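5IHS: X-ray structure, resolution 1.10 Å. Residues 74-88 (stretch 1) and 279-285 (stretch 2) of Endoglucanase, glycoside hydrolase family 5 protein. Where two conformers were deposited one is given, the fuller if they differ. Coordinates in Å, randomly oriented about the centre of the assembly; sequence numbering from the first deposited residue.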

# COMPACT_ATOMS: atom_id res chain seq x y z
N TRP A 74 8.46 -8.43 -13.16
CA TRP A 74 8.48 -7.33 -14.12
C TRP A 74 8.38 -5.99 -13.41
O TRP A 74 9.05 -5.02 -13.79
N LEU A 75 7.55 -5.91 -12.37
CA LEU A 75 7.47 -4.67 -11.60
C LEU A 75 8.81 -4.32 -10.96
O LEU A 75 9.19 -3.15 -10.91
N ARG A 76 9.55 -5.31 -10.46
CA ARG A 76 10.88 -5.03 -9.93
C ARG A 76 11.85 -4.64 -11.04
O ARG A 76 12.56 -3.64 -10.94
N ASP A 77 11.92 -5.46 -12.10
CA ASP A 77 13.00 -5.31 -13.08
C ASP A 77 12.78 -4.14 -14.02
O ASP A 77 13.74 -3.45 -14.38
N ASP A 78 11.54 -3.92 -14.46
CA ASP A 78 11.25 -2.87 -15.43
C ASP A 78 10.68 -1.61 -14.79
O ASP A 78 11.03 -0.50 -15.21
N TRP A 79 9.79 -1.74 -13.82
CA TRP A 79 9.23 -0.57 -13.16
C TRP A 79 10.07 -0.10 -11.98
O TRP A 79 9.81 0.99 -11.46
N LYS A 80 11.03 -0.89 -11.51
CA LYS A 80 11.88 -0.52 -10.38
C LYS A 80 11.07 -0.32 -9.10
O LYS A 80 11.41 0.50 -8.25
N CYS A 81 10.01 -1.11 -8.93
CA CYS A 81 9.29 -1.10 -7.66
C CYS A 81 10.15 -1.67 -6.54
O CYS A 81 10.77 -2.74 -6.69
N THR A 82 10.13 -1.00 -5.38
CA THR A 82 10.70 -1.55 -4.16
C THR A 82 9.64 -2.12 -3.22
O THR A 82 10.00 -2.74 -2.21
N VAL A 83 8.36 -1.97 -3.58
CA VAL A 83 7.24 -2.54 -2.83
C VAL A 83 6.12 -2.80 -3.84
O VAL A 83 5.97 -2.07 -4.83
N VAL A 84 5.33 -3.83 -3.56
CA VAL A 84 4.10 -4.13 -4.29
C VAL A 84 3.00 -4.36 -3.26
O VAL A 84 3.25 -4.91 -2.18
N ARG A 85 1.78 -3.96 -3.60
CA ARG A 85 0.63 -4.07 -2.70
C ARG A 85 -0.40 -5.05 -3.27
O ARG A 85 -0.85 -4.89 -4.41
N ALA A 86 -0.75 -6.05 -2.46
CA ALA A 86 -1.77 -7.04 -2.80
C ALA A 86 -3.07 -6.59 -2.16
O ALA A 86 -3.21 -6.62 -0.93
N ALA A 87 -4.02 -6.14 -2.99
CA ALA A 87 -5.28 -5.53 -2.54
C ALA A 87 -6.36 -6.61 -2.50
O ALA A 87 -7.12 -6.79 -3.45
N MET A 88 -6.43 -7.32 -1.38
CA MET A 88 -7.35 -8.44 -1.26
C MET A 88 -8.76 -7.93 -0.98
O MET A 88 -9.05 -7.39 0.10
N TYR A 279 5.06 5.46 -1.02
CA TYR A 279 3.87 5.60 -1.85
C TYR A 279 3.71 4.49 -2.88
O TYR A 279 4.68 4.01 -3.46
N CYS A 280 2.46 4.04 -3.08
CA CYS A 280 2.11 3.03 -4.08
C CYS A 280 0.94 3.52 -4.92
O CYS A 280 -0.07 3.96 -4.37
N ASN A 281 1.06 3.39 -6.24
CA ASN A 281 0.04 3.87 -7.17
C ASN A 281 -1.03 2.83 -7.47
O ASN A 281 -0.75 1.65 -7.66
N TRP A 282 -2.27 3.32 -7.55
CA TRP A 282 -3.43 2.55 -7.99
C TRP A 282 -3.65 2.81 -9.48
O TRP A 282 -3.94 3.97 -9.84
N SER A 283 -3.54 1.81 -10.36
CA SER A 283 -3.22 0.43 -10.04
C SER A 283 -2.80 -0.33 -11.29
O SER A 283 -3.02 0.12 -12.42
N ILE A 284 -2.24 -1.52 -11.06
CA ILE A 284 -2.09 -2.53 -12.10
C ILE A 284 -3.46 -3.17 -12.33
O ILE A 284 -3.91 -4.06 -11.61
N ALA A 285 -4.15 -2.66 -13.35
CA ALA A 285 -5.45 -3.12 -13.79
C ALA A 285 -5.57 -2.70 -15.23
O ALA A 285 -4.95 -1.71 -15.63

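Two segments far apart in sequence can meet entirely through side chains, and this pair from a family 5 endoglucanase is a compact example. No hydrogen bond crosses between the stretches; the contact, which buries 320 Å² in total, is largely apolar, and the rotamers show how each group reaches its partner.

In the strand 83-88 the familiar alternation is plain. Val83, Arg85 and Ala87 direct their CA-to-CB bonds toward the second stretch, whereas Val84 points away. Cys280 answers them from the other side, its CA-to-CB bond aimed toward stretch 1 while those of its neighbours Tyr279 and Asn281 point away. With chi1 in the m well, at -67°, Cys280 SG, in the one of two deposited conformers described here, lies 3.6 Å from Val83 CG1. Val83 is in the p rotamer, which brings that methyl to the sulfur and makes the contact a snug apolar one.

A second cluster forms where the chain turns a corner at Trp282, just before a cis peptide bond that leads into Ser283. The CA-to-CB bond of Trp282 points sideways, yet a t chi1 and a chi2 of -95° carry the indole closer to the first strand. Ala87 CB meets the ring at its edge, near the ring plane, 4.0 Å from Trp282 CZ3. Trp282 CZ3 also lies 3.8 Å from Arg85 NH1. That arginine is extended, with chi1, chi2 and chi3 all t, so its guanidinium reaches well beyond its own backbone to pass the indole obliquely. Its NE, NH1 and NH2 are hydrogen-bonded elsewhere in the structure, so its polar atoms are satisfied although the residue is buried.

Farther along, Ile284 points toward the first stretch and meets Leu75, in the helix, and Trp79, in the loop after it. Its chi1 and chi2 are both m, and Ile284 CD1 lies 4.0 Å from Leu75 CD2 and 4.3 Å from Trp79 CH2, the indole being approached obliquely. Leu75 adopts the common m,t rotamer, and Trp79 has chi1 m with chi2 at 51°, a setting that sends the far end of its six-membered ring to the isoleucine.

The polar residues of the helical region keep out of this contact. Arg76 forms a salt bridge with Asp77, Arg76 NE to Asp77 OD1 at 2.8 Å, and Lys80, whose positive phi marks the departure from helical geometry, donates from Lys80 NZ to Asp77 O at 2.7 Å.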

# COMPACT_ATOMS: atom_id res chain seq x y z
CB TRP A 74 7.34 -7.52 -15.13
CG TRP A 74 7.36 -6.51 -16.23
CD1 TRP A 74 6.51 -5.46 -16.38
CD2 TRP A 74 8.29 -6.43 -17.31
NE1 TRP A 74 6.85 -4.73 -17.50
CE2 TRP A 74 7.95 -5.30 -18.09
CE3 TRP A 74 9.39 -7.20 -17.71
CZ2 TRP A 74 8.65 -4.93 -19.23
CZ3 TRP A 74 10.09 -6.83 -18.85
CH2 TRP A 74 9.71 -5.71 -19.59
CB LEU A 75 6.37 -4.76 -10.54
CG LEU A 75 4.94 -4.75 -11.09
CD1 LEU A 75 3.96 -4.99 -9.97
CD2 LEU A 75 4.63 -3.44 -11.80
CB ARG A 76 11.42 -6.26 -9.20
CG ARG A 76 12.82 -6.04 -8.62
CD ARG A 76 13.45 -7.33 -8.13
NE ARG A 76 13.80 -8.15 -9.28
CZ ARG A 76 14.44 -9.31 -9.23
NH1 ARG A 76 14.77 -9.84 -8.05
NH2 ARG A 76 14.74 -9.93 -10.36
CB ASP A 77 13.13 -6.56 -13.94
CG ASP A 77 13.65 -7.77 -13.18
OD1 ASP A 77 14.16 -7.63 -12.04
OD2 ASP A 77 13.55 -8.88 -13.75
CB ASP A 78 10.28 -3.39 -16.50
CG ASP A 78 10.01 -2.36 -17.58
OD1 ASP A 78 10.93 -2.11 -18.38
OD2 ASP A 78 8.91 -1.78 -17.59
CB TRP A 79 7.78 -0.83 -12.70
CG TRP A 79 6.79 -0.92 -13.83
CD1 TRP A 79 6.88 -1.69 -14.96
CD2 TRP A 79 5.55 -0.21 -13.94
NE1 TRP A 79 5.78 -1.50 -15.76
CE2 TRP A 79 4.96 -0.59 -15.16
CE3 TRP A 79 4.90 0.72 -13.13
CZ2 TRP A 79 3.74 -0.06 -15.60
CZ3 TRP A 79 3.70 1.25 -13.57
CH2 TRP A 79 3.15 0.86 -14.79
CB LYS A 80 12.77 0.69 -10.68
CG LYS A 80 13.50 0.61 -12.02
CD LYS A 80 14.36 -0.65 -12.18
CE LYS A 80 15.09 -0.62 -13.52
NZ LYS A 80 15.87 -1.85 -13.79
CB CYS A 81 8.03 -1.96 -7.75
SG CYS A 81 6.72 -1.32 -8.77
CB THR A 82 11.57 -0.52 -3.45
OG1 THR A 82 10.77 0.64 -3.18
CG2 THR A 82 12.78 -0.14 -4.29
CB VAL A 83 6.81 -1.58 -1.69
CG1 VAL A 83 6.35 -0.21 -2.22
CG2 VAL A 83 5.73 -2.21 -0.81
CB VAL A 84 4.28 -5.36 -5.23
CG1 VAL A 84 4.68 -6.62 -4.47
CG2 VAL A 84 3.02 -5.62 -6.06
CB ARG A 85 0.01 -2.70 -2.47
CG ARG A 85 -1.29 -2.64 -1.67
CD ARG A 85 -1.63 -1.20 -1.45
NE ARG A 85 -2.77 -0.87 -0.61
CZ ARG A 85 -3.92 -0.32 -1.03
NH1 ARG A 85 -4.23 -0.23 -2.32
NH2 ARG A 85 -4.76 0.13 -0.12
CB ALA A 86 -1.35 -8.42 -2.27
CB ALA A 87 -5.66 -4.38 -3.47
CB MET A 88 -6.92 -9.38 -0.13
CG MET A 88 -7.72 -10.67 -0.17
SD MET A 88 -7.44 -11.82 1.17
CE MET A 88 -8.08 -10.88 2.55
CB TYR A 279 3.81 6.99 -2.50
CG TYR A 279 4.96 7.50 -3.35
CD1 TYR A 279 5.11 7.11 -4.68
CD2 TYR A 279 5.82 8.48 -2.86
CE1 TYR A 279 6.08 7.66 -5.49
CE2 TYR A 279 6.80 9.04 -3.68
CZ TYR A 279 6.92 8.63 -4.99
OH TYR A 279 7.90 9.22 -5.78
CB CYS A 280 1.66 1.71 -3.45
SG CYS A 280 2.92 0.81 -2.56
CB ASN A 281 0.70 4.28 -8.49
CG ASN A 281 -0.31 4.69 -9.55
OD1 ASN A 281 -0.48 4.01 -10.55
ND2 ASN A 281 -0.95 5.83 -9.34
CB TRP A 282 -4.64 3.02 -7.20
CG TRP A 282 -5.91 2.25 -7.41
CD1 TRP A 282 -6.92 2.57 -8.27
CD2 TRP A 282 -6.31 1.06 -6.74
NE1 TRP A 282 -7.92 1.65 -8.17
CE2 TRP A 282 -7.59 0.72 -7.24
CE3 TRP A 282 -5.72 0.24 -5.77
CZ2 TRP A 282 -8.29 -0.40 -6.78
CZ3 TRP A 282 -6.42 -0.87 -5.32
CH2 TRP A 282 -7.70 -1.17 -5.81
CB SER A 283 -4.43 -0.32 -9.46
OG SER A 283 -5.38 -0.63 -10.47
CB ILE A 284 -1.02 -3.56 -11.74
CG1 ILE A 284 0.35 -2.88 -11.55
CG2 ILE A 284 -0.96 -4.66 -12.78
CD1 ILE A 284 0.92 -2.19 -12.78
CB ALA A 285 -6.58 -2.43 -13.01